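Local coordinates for proximal thread matrix protein 1 (Mytilus galloprovincialis, PDB 4CN9) that probably binds collagen as a matrix protein of the mussel byssus, using paired von Willebrand factor type A domains, and binds zinc at a MIDAS motif, at residues Q75-F80 with I170-G175; S64-D69 with N225-L230; V81-D86 with T232-V237. All coordinates share one frame; numbering follows the deposited sequence.

Interaction 1: Q75-F80 with I170-G175; sequences QMMKDF and ILMTDG. With ZN (zinc ion), chain C.
The Phe80 ring meets Met172 obliquely, with Met172 CE 3.8 Å from Phe80 CD2. The sulfur makes a Met-aromatic contact with the same ring, Met172 SD standing 5.3 Å from the Phe80 centroid and 74° off the ring normal. This is the helix-on-sheet packing of a Rossmann-like von Willebrand factor A domain, with helix 73-85 laid against strand 166-173. Met77 adds a second thioether, its CE 4.1 Å from Met172 CE, the two side chains running antiparallel alongside one another. Met172 bends at its last torsion (chi3 63°), which turns its methyl group to where both helix residues reach it. The layer is wholly apolar and buried; Ile200 of the next strand touches both Phe80 and Met172. Just beyond the strand the chemistry changes, because Asp174 OD1 binds the zinc ion at 2.1 Å. Asp61 OD2, itself not a zinc ligand here, is hydrogen-bonded to Asp174 N and Thr173 OG1, a second shell that should help to position the metal-binding aspartate. Thr173 OG1 also closes an ST turn, accepting from Gly175 N at 3.1 Å.

Interaction 2: S64-D69 with N225-L230; sequences SSIQYD and NSFSEL. With ZN (zinc ion), chain C.
Ser65 OG binds the zinc ion at 2.0 Å, and the next residue, Ile66, turns its branches onto the ring of Phe227. The metal is six-coordinate: three waters, each 2.1 Å from the zinc, join Ser65, Ser63 and Asp174. The serine hydroxyl sits between its own backbone N and carbonyl carbon (chi1 67°), a setting that directs it out of the helix to the metal. Asp174 OD2, the carboxylate oxygen not bound to zinc, lies close to Ser65 OG, a probable hydrogen bond that ties two metal ligands together. Ile66 touches Phe227 with two branches: Ile66 CG1 and CG2 are each 3.9 Å from Phe227 CZ. The two side chains stand roughly perpendicular, and CG2 comes to the ring obliquely. Ser63 and Ser65, with Asp61 before them, form the Asp-x-Ser-x-Ser sequence of the MIDAS, the metal ion-dependent adhesion site of von Willebrand factor A domains and of the inserted domains of integrins, and helix 64-69 carries its last serine. Phe227 opens the short 3-10 segment that follows strand 221-224, and its ring packs against Ile66, the residue after the metal ligand. The same ring also rests on the sulfur of Met77, wedged between helix 64-69 and helix 73-85. On the solvent side Asp69 OD2 comes within 4.2 Å of Phe227 CD1, again obliquely, but its polar partner is Asn73 ND2. That same amide is hydrogen-bonded to Ile66 O as well, joining helix 64-69 to the start of helix 73-85.

Interaction 3: V81-D86 with T232-V237; sequences VKELVD and TLLKLV
With CG turned away from the backbone N (chi1 -174°), Leu234 stretches out of its helix toward helix 73-85, where Leu84, its CG opposite the carbonyl carbon (chi1 -64°), brings CD2 round to meet it. Leu84 CD2 and Leu234 CD1 stand 3.5 Å apart, closer than usual for two carbons, as the side chains overlap lengthwise, each pointing toward the other's helix. The backbones come near here as well, the CA atoms of Leu84 and Leu234 being 7.2 Å apart. Leu84 CD2 serves a second partner about one helical turn further on, lying 3.8 Å from Val237 CG1, and these two side chains meet nearly square to each other. The other methyl of Leu234 works outward: Leu234 CD2 packs 3.8 Å from Glu83 CB and equally near Glu83 OE1, alongside the extended, partly exposed glutamate side chain. Were Leu234 replaced by an alanine, Leu84 CD2 would probably lose its closest partner in this contact and a gap would open beside Glu83. The packing is largely apolar helix-to-helix contact within the von Willebrand factor A fold. Helix 234-241 runs on to Cys242, disulfide-bonded to Cys50. Val237 and Leu233 also lie on Ile200, a residue of strand 195-202, while Val237 reaches Leu222 of edge strand 221-224. From helix 73-85, Val81 and Val85 turn to Phe101 of strand 100-106 and to helix 122-130.

Along the chain the segments run 64-69, 75-80, 81-86, 170-175, 225-230, 232-237, all within the first von Willebrand factor A domain. Interaction 1 is nested inside the loop closed by interaction 2, whereas interaction 3 crosses both. Helix 73-85 is the common element of interactions 1 and 3, whose centres are about 10 Å apart; Met172 SD touches Val81 CG2 between them. Interactions 1 and 2 have centres about 8 Å apart and share the zinc ion and its three waters. Interaction 3 lies about 17 Å, centre to centre, from interaction 2. Helix 73-85 thus runs from beside the MIDAS, where Met77 touches Phe227, to helix 234-241.

Interaction 1: Q75-F80 with I170-G175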
loop_
_atom_site.group_PDB
_atom_site.type_symbol
_atom_site.label_atom_id
_atom_site.label_comp_id
_atom_site.label_asym_id
_atom_site.label_seq_id
_atom_site.Cartn_x
_atom_site.Cartn_y
_atom_site.Cartn_z
ATOM N N GLN A 75 -28.753 -3.679 -5.785
ATOM C CA GLN A 75 -28.856 -5.127 -5.618
ATOM C C GLN A 75 -27.540 -5.817 -5.986
ATOM O O GLN A 75 -27.132 -6.774 -5.327
ATOM C CB GLN A 75 -30.009 -5.710 -6.443
ATOM C CG GLN A 75 -30.306 -7.154 -6.088
ATOM C CD GLN A 75 -30.474 -7.363 -4.589
ATOM O OE1 GLN A 75 -31.352 -6.775 -3.963
ATOM N NE2 GLN A 75 -29.613 -8.186 -4.006
ATOM N N MET A 76 -26.886 -5.329 -7.034
ATOM C CA MET A 76 -25.618 -5.890 -7.478
ATOM C C MET A 76 -24.517 -5.614 -6.470
ATOM O O MET A 76 -23.633 -6.447 -6.264
ATOM C CB MET A 76 -25.232 -5.331 -8.852
ATOM C CG MET A 76 -26.179 -5.783 -9.960
ATOM S SD MET A 76 -25.683 -5.319 -11.629
ATOM C CE MET A 76 -26.951 -6.165 -12.570
ATOM N N MET A 77 -24.565 -4.442 -5.843
ATOM C CA MET A 77 -23.604 -4.119 -4.789
ATOM C C MET A 77 -23.824 -5.049 -3.615
ATOM O O MET A 77 -22.879 -5.584 -3.056
ATOM C CB MET A 77 -23.752 -2.661 -4.338
ATOM C CG MET A 77 -23.304 -1.661 -5.364
ATOM S SD MET A 77 -23.602 0.058 -4.860
ATOM C CE MET A 77 -22.373 0.192 -3.535
ATOM N N LYS A 78 -25.083 -5.263 -3.252
ATOM C CA LYS A 78 -25.404 -6.115 -2.119
ATOM C C LYS A 78 -24.930 -7.541 -2.365
ATOM O O LYS A 78 -24.380 -8.198 -1.473
ATOM C CB LYS A 78 -26.910 -6.112 -1.861
ATOM C CG LYS A 78 -27.410 -4.836 -1.238
ATOM C CD LYS A 78 -28.902 -4.842 -1.079
ATOM C CE LYS A 78 -29.358 -3.622 -0.295
ATOM N NZ LYS A 78 -30.785 -3.696 0.059
ATOM N N ASP A 79 -25.165 -8.025 -3.581
ATOM C CA ASP A 79 -24.772 -9.383 -3.951
ATOM C C ASP A 79 -23.263 -9.559 -3.872
ATOM O O ASP A 79 -22.762 -10.580 -3.384
ATOM C CB ASP A 79 -25.301 -9.723 -5.349
ATOM C CG ASP A 79 -26.815 -9.897 -5.370
ATOM O OD1 ASP A 79 -27.416 -9.989 -4.283
ATOM O OD2 ASP A 79 -27.405 -9.950 -6.468
ATOM N N PHE A 80 -22.537 -8.552 -4.334
ATOM C CA PHE A 80 -21.090 -8.583 -4.256
ATOM C C PHE A 80 -20.642 -8.726 -2.799
ATOM O O PHE A 80 -19.740 -9.503 -2.501
ATOM C CB PHE A 80 -20.495 -7.326 -4.901
ATOM C CG PHE A 80 -19.002 -7.263 -4.828
ATOM C CD1 PHE A 80 -18.224 -8.035 -5.672
ATOM C CD2 PHE A 80 -18.371 -6.446 -3.905
ATOM C CE1 PHE A 80 -16.852 -7.979 -5.613
ATOM C CE2 PHE A 80 -16.996 -6.396 -3.834
ATOM C CZ PHE A 80 -16.234 -7.163 -4.693
ATOM N N ILE A 170 -13.099 -2.474 3.307
ATOM C CA ILE A 170 -13.317 -2.515 1.870
ATOM C C ILE A 170 -14.285 -1.386 1.497
ATOM O O ILE A 170 -15.459 -1.403 1.860
ATOM C CB ILE A 170 -13.858 -3.894 1.425
ATOM C CG1 ILE A 170 -12.796 -4.968 1.692
ATOM C CG2 ILE A 170 -14.225 -3.872 -0.053
ATOM C CD1 ILE A 170 -13.324 -6.371 1.836
ATOM N N LEU A 171 -13.745 -0.390 0.810
ATOM C CA LEU A 171 -14.492 0.791 0.383
ATOM C C LEU A 171 -14.991 0.605 -1.050
ATOM O O LEU A 171 -14.229 0.206 -1.935
ATOM C CB LEU A 171 -13.596 2.025 0.470
ATOM C CG LEU A 171 -14.020 3.319 -0.235
ATOM C CD1 LEU A 171 -15.193 3.926 0.452
ATOM C CD2 LEU A 171 -12.863 4.303 -0.257
ATOM N N MET A 172 -16.275 0.880 -1.261
ATOM C CA MET A 172 -16.894 0.812 -2.584
ATOM C C MET A 172 -17.530 2.156 -2.893
ATOM O O MET A 172 -18.408 2.605 -2.161
ATOM C CB MET A 172 -17.980 -0.271 -2.607
ATOM C CG MET A 172 -17.493 -1.663 -2.222
ATOM S SD MET A 172 -18.886 -2.826 -2.017
ATOM C CE MET A 172 -19.521 -2.810 -3.676
ATOM N N THR A 173 -17.112 2.802 -3.978
ATOM C CA THR A 173 -17.677 4.106 -4.320
ATOM C C THR A 173 -17.808 4.346 -5.826
ATOM O O THR A 173 -17.056 3.790 -6.623
ATOM C CB THR A 173 -16.855 5.234 -3.683
ATOM O OG1 THR A 173 -17.481 6.507 -3.913
ATOM C CG2 THR A 173 -15.452 5.245 -4.222
ATOM N N ASP A 174 -18.793 5.161 -6.207
ATOM C CA ASP A 174 -18.936 5.573 -7.594
ATOM C C ASP A 174 -18.680 7.064 -7.744
ATOM O O ASP A 174 -19.054 7.673 -8.758
ATOM C CB ASP A 174 -20.328 5.210 -8.133
ATOM C CG ASP A 174 -21.404 6.237 -7.768
ATOM O OD1 ASP A 174 -21.328 6.888 -6.685
ATOM O OD2 ASP A 174 -22.342 6.380 -8.585
ATOM N N GLY A 175 -18.026 7.661 -6.755
ATOM C CA GLY A 175 -17.875 9.104 -6.756
ATOM C C GLY A 175 -16.560 9.597 -6.192
ATOM O O GLY A 175 -15.707 8.823 -5.759
HETATM ZN ZN ZN C . -22.173 8.772 -6.264
HETATM O O HOH W 1 -21.046 9.621 -7.838
HETATM O O HOH W 2 -20.614 8.824 -4.885
HETATM O O HOH W 3 -22.761 10.740 -5.935
#

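Interaction 2: S64-D69 with N225-L230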
loop_
_atom_site.group_PDB
_atom_site.type_symbol
_atom_site.label_atom_id
_atom_site.label_comp_id
_atom_site.label_asym_id
_atom_site.label_seq_id
_atom_site.Cartn_x
_atom_site.Cartn_y
_atom_site.Cartn_z
ATOM N N SER A 64 -27.050 9.118 -4.365
ATOM C CA SER A 64 -28.159 9.061 -5.317
ATOM C C SER A 64 -27.698 8.759 -6.739
ATOM O O SER A 64 -28.466 8.228 -7.534
ATOM C CB SER A 64 -28.933 10.387 -5.301
ATOM O OG SER A 64 -28.089 11.456 -5.668
ATOM N N SER A 65 -26.456 9.098 -7.061
ATOM C CA SER A 65 -25.887 8.789 -8.379
ATOM C C SER A 65 -26.076 7.318 -8.784
ATOM O O SER A 65 -26.272 7.004 -9.960
ATOM C CB SER A 65 -24.393 9.118 -8.392
ATOM O OG SER A 65 -23.685 8.244 -7.533
ATOM N N ILE A 66 -26.022 6.424 -7.803
ATOM C CA ILE A 66 -26.105 5.001 -8.052
ATOM C C ILE A 66 -27.496 4.590 -8.509
ATOM O O ILE A 66 -27.636 3.780 -9.427
ATOM C CB ILE A 66 -25.728 4.205 -6.788
ATOM C CG1 ILE A 66 -24.283 4.539 -6.406
ATOM C CG2 ILE A 66 -25.927 2.693 -7.026
ATOM C CD1 ILE A 66 -23.820 3.948 -5.109
ATOM N N GLN A 67 -28.517 5.155 -7.870
ATOM C CA GLN A 67 -29.898 4.822 -8.180
ATOM C C GLN A 67 -30.285 5.449 -9.522
ATOM O O GLN A 67 -30.962 4.813 -10.323
ATOM C CB GLN A 67 -30.827 5.293 -7.050
ATOM C CG GLN A 67 -32.322 5.067 -7.294
ATOM C CD GLN A 67 -32.715 3.596 -7.311
ATOM O OE1 GLN A 67 -32.073 2.750 -6.677
ATOM N NE2 GLN A 67 -33.777 3.283 -8.049
ATOM N N TYR A 68 -29.828 6.675 -9.773
ATOM C CA TYR A 68 -30.081 7.338 -11.055
ATOM C C TYR A 68 -29.514 6.528 -12.217
ATOM O O TYR A 68 -30.127 6.444 -13.269
ATOM C CB TYR A 68 -29.457 8.740 -11.109
ATOM C CG TYR A 68 -30.056 9.755 -10.166
ATOM C CD1 TYR A 68 -31.389 9.680 -9.776
ATOM C CD2 TYR A 68 -29.281 10.798 -9.663
ATOM C CE1 TYR A 68 -31.937 10.617 -8.913
ATOM C CE2 TYR A 68 -29.817 11.733 -8.804
ATOM C CZ TYR A 68 -31.147 11.638 -8.427
ATOM O OH TYR A 68 -31.686 12.569 -7.557
ATOM N N ASP A 69 -28.330 5.951 -12.031
ATOM C CA ASP A 69 -27.674 5.229 -13.114
ATOM C C ASP A 69 -28.461 3.983 -13.532
ATOM O O ASP A 69 -28.635 3.719 -14.720
ATOM C CB ASP A 69 -26.255 4.829 -12.712
ATOM C CG ASP A 69 -25.581 3.979 -13.765
ATOM O OD1 ASP A 69 -25.157 4.558 -14.784
ATOM O OD2 ASP A 69 -25.479 2.742 -13.578
ATOM N N ASN A 225 -15.989 -0.775 -14.736
ATOM C CA ASN A 225 -16.757 0.202 -15.498
ATOM C C ASN A 225 -18.233 0.247 -15.134
ATOM O O ASN A 225 -18.899 1.247 -15.358
ATOM C CB ASN A 225 -16.604 -0.062 -17.000
ATOM C CG ASN A 225 -15.337 0.545 -17.569
ATOM O OD1 ASN A 225 -14.559 -0.129 -18.249
ATOM N ND2 ASN A 225 -15.119 1.826 -17.287
ATOM N N SER A 226 -18.737 -0.829 -14.559
ATOM C CA SER A 226 -20.150 -0.926 -14.258
ATOM C C SER A 226 -20.380 -1.816 -13.055
ATOM O O SER A 226 -19.553 -2.672 -12.722
ATOM C CB SER A 226 -20.900 -1.503 -15.457
ATOM O OG SER A 226 -20.322 -2.740 -15.834
ATOM N N PHE A 227 -21.519 -1.609 -12.408
ATOM C CA PHE A 227 -21.911 -2.432 -11.274
ATOM C C PHE A 227 -22.129 -3.870 -11.726
ATOM O O PHE A 227 -22.009 -4.800 -10.937
ATOM C CB PHE A 227 -23.179 -1.863 -10.630
ATOM C CG PHE A 227 -22.982 -0.498 -10.013
ATOM C CD1 PHE A 227 -23.154 0.650 -10.768
ATOM C CD2 PHE A 227 -22.607 -0.371 -8.684
ATOM C CE1 PHE A 227 -22.968 1.906 -10.199
ATOM C CE2 PHE A 227 -22.417 0.882 -8.112
ATOM C CZ PHE A 227 -22.593 2.012 -8.868
ATOM N N SER A 228 -22.444 -4.045 -13.007
ATOM C CA SER A 228 -22.668 -5.378 -13.570
ATOM C C SER A 228 -21.420 -6.246 -13.529
ATOM O O SER A 228 -21.513 -7.468 -13.504
ATOM C CB SER A 228 -23.155 -5.274 -15.018
ATOM O OG SER A 228 -24.287 -4.423 -15.106
ATOM N N GLU A 229 -20.253 -5.613 -13.514
ATOM C CA GLU A 229 -18.993 -6.345 -13.557
ATOM C C GLU A 229 -18.303 -6.479 -12.201
ATOM O O GLU A 229 -17.186 -6.985 -12.122
ATOM C CB GLU A 229 -18.046 -5.674 -14.541
ATOM C CG GLU A 229 -18.548 -5.696 -15.966
ATOM C CD GLU A 229 -17.581 -5.031 -16.913
ATOM O OE1 GLU A 229 -17.189 -3.875 -16.647
ATOM O OE2 GLU A 229 -17.198 -5.667 -17.914
ATOM N N LEU A 230 -18.968 -6.058 -11.133
ATOM C CA LEU A 230 -18.378 -6.150 -9.805
ATOM C C LEU A 230 -17.841 -7.531 -9.517
ATOM O O LEU A 230 -16.786 -7.676 -8.901
ATOM C CB LEU A 230 -19.402 -5.800 -8.723
ATOM C CG LEU A 230 -19.299 -4.366 -8.231
ATOM C CD1 LEU A 230 -20.455 -4.073 -7.312
ATOM C CD2 LEU A 230 -17.945 -4.107 -7.540
HETATM ZN ZN ZN C . -22.173 8.772 -6.264
HETATM O O HOH W 2 -20.614 8.824 -4.885
HETATM O O HOH W 3 -22.761 10.740 -5.935
HETATM O O HOH W 1 -21.046 9.621 -7.838
#

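Interaction 3: V81-D86 with T232-V237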
loop_
_atom_site.group_PDB
_atom_site.type_symbol
_atom_site.label_atom_id
_atom_site.label_comp_id
_atom_site.label_asym_id
_atom_site.label_seq_id
_atom_site.Cartn_x
_atom_site.Cartn_y
_atom_site.Cartn_z
ATOM N N VAL A 81 -21.285 -7.994 -1.892
ATOM C CA VAL A 81 -20.881 -8.016 -0.488
ATOM C C VAL A 81 -21.232 -9.363 0.142
ATOM O O VAL A 81 -20.485 -9.892 0.953
ATOM C CB VAL A 81 -21.523 -6.852 0.304
ATOM C CG1 VAL A 81 -21.157 -6.928 1.778
ATOM C CG2 VAL A 81 -21.081 -5.517 -0.291
ATOM N N LYS A 82 -22.369 -9.924 -0.258
ATOM C CA LYS A 82 -22.734 -11.272 0.155
ATOM C C LYS A 82 -21.679 -12.290 -0.252
ATOM O O LYS A 82 -21.360 -13.201 0.504
ATOM C CB LYS A 82 -24.073 -11.666 -0.455
ATOM C CG LYS A 82 -25.239 -10.957 0.138
ATOM C CD LYS A 82 -26.545 -11.449 -0.483
ATOM C CE LYS A 82 -27.703 -10.599 -0.013
ATOM N NZ LYS A 82 -28.947 -10.876 -0.772
ATOM N N GLU A 83 -21.144 -12.138 -1.457
ATOM C CA GLU A 83 -20.121 -13.044 -1.944
ATOM C C GLU A 83 -18.828 -12.925 -1.127
ATOM O O GLU A 83 -18.154 -13.921 -0.868
ATOM C CB GLU A 83 -19.874 -12.787 -3.432
ATOM C CG GLU A 83 -21.074 -13.215 -4.280
ATOM C CD GLU A 83 -21.061 -12.627 -5.670
ATOM O OE1 GLU A 83 -20.018 -12.097 -6.087
ATOM O OE2 GLU A 83 -22.104 -12.694 -6.348
ATOM N N LEU A 84 -18.501 -11.706 -0.704
ATOM C CA LEU A 84 -17.375 -11.482 0.209
ATOM C C LEU A 84 -17.559 -12.249 1.505
ATOM O O LEU A 84 -16.651 -12.939 1.961
ATOM C CB LEU A 84 -17.244 -9.992 0.540
ATOM C CG LEU A 84 -16.903 -9.095 -0.650
ATOM C CD1 LEU A 84 -16.962 -7.624 -0.263
ATOM C CD2 LEU A 84 -15.525 -9.464 -1.193
ATOM N N VAL A 85 -18.726 -12.097 2.115
ATOM C CA VAL A 85 -19.037 -12.798 3.350
ATOM C C VAL A 85 -18.782 -14.300 3.208
ATOM O O VAL A 85 -18.177 -14.929 4.078
ATOM C CB VAL A 85 -20.488 -12.573 3.758
ATOM C CG1 VAL A 85 -20.878 -13.517 4.898
ATOM C CG2 VAL A 85 -20.705 -11.114 4.155
ATOM N N ASP A 86 -19.230 -14.865 2.095
ATOM C CA ASP A 86 -19.114 -16.308 1.852
ATOM C C ASP A 86 -17.706 -16.728 1.462
ATOM O O ASP A 86 -17.447 -17.912 1.270
ATOM C CB ASP A 86 -20.114 -16.745 0.766
ATOM C CG ASP A 86 -21.518 -16.959 1.319
ATOM O OD1 ASP A 86 -21.671 -17.021 2.561
ATOM O OD2 ASP A 86 -22.470 -17.065 0.521
ATOM N N THR A 232 -16.419 -9.631 -11.210
ATOM C CA THR A 232 -15.115 -9.946 -11.779
ATOM C C THR A 232 -13.972 -9.497 -10.860
ATOM O O THR A 232 -12.812 -9.806 -11.110
ATOM C CB THR A 232 -14.928 -9.331 -13.182
ATOM O OG1 THR A 232 -14.852 -7.905 -13.099
ATOM C CG2 THR A 232 -16.073 -9.732 -14.108
ATOM N N LEU A 233 -14.298 -8.786 -9.786
ATOM C CA LEU A 233 -13.267 -8.295 -8.884
ATOM C C LEU A 233 -13.171 -9.149 -7.630
ATOM O O LEU A 233 -12.279 -8.942 -6.812
ATOM C CB LEU A 233 -13.541 -6.838 -8.479
ATOM C CG LEU A 233 -13.668 -5.784 -9.584
ATOM C CD1 LEU A 233 -13.932 -4.426 -8.957
ATOM C CD2 LEU A 233 -12.432 -5.726 -10.475
ATOM N N LEU A 234 -14.081 -10.106 -7.466
ATOM C CA LEU A 234 -14.160 -10.860 -6.212
ATOM C C LEU A 234 -12.831 -11.509 -5.834
ATOM O O LEU A 234 -12.344 -11.357 -4.696
ATOM C CB LEU A 234 -15.266 -11.926 -6.274
ATOM C CG LEU A 234 -15.540 -12.678 -4.973
ATOM C CD1 LEU A 234 -15.906 -11.724 -3.837
ATOM C CD2 LEU A 234 -16.657 -13.710 -5.176
ATOM N N LYS A 235 -12.239 -12.230 -6.776
ATOM C CA LYS A 235 -11.009 -12.967 -6.477
ATOM C C LYS A 235 -9.889 -12.022 -6.052
ATOM O O LYS A 235 -9.169 -12.291 -5.087
ATOM C CB LYS A 235 -10.557 -13.810 -7.676
ATOM C CG LYS A 235 -9.167 -14.401 -7.490
ATOM C CD LYS A 235 -8.821 -15.426 -8.564
ATOM C CE LYS A 235 -7.507 -16.141 -8.251
ATOM N NZ LYS A 235 -6.367 -15.199 -8.045
ATOM N N LEU A 236 -9.761 -10.918 -6.777
ATOM C CA LEU A 236 -8.767 -9.893 -6.478
ATOM C C LEU A 236 -8.952 -9.285 -5.081
ATOM O O LEU A 236 -7.983 -9.041 -4.369
ATOM C CB LEU A 236 -8.840 -8.786 -7.530
ATOM C CG LEU A 236 -8.402 -9.182 -8.943
ATOM C CD1 LEU A 236 -8.700 -8.077 -9.950
ATOM C CD2 LEU A 236 -6.925 -9.517 -8.961
ATOM N N VAL A 237 -10.196 -9.035 -4.694
ATOM C CA VAL A 237 -10.466 -8.445 -3.400
ATOM C C VAL A 237 -10.107 -9.413 -2.292
ATOM O O VAL A 237 -9.504 -9.028 -1.301
ATOM C CB VAL A 237 -11.938 -7.994 -3.274
ATOM C CG1 VAL A 237 -12.261 -7.584 -1.850
ATOM C CG2 VAL A 237 -12.218 -6.846 -4.229
#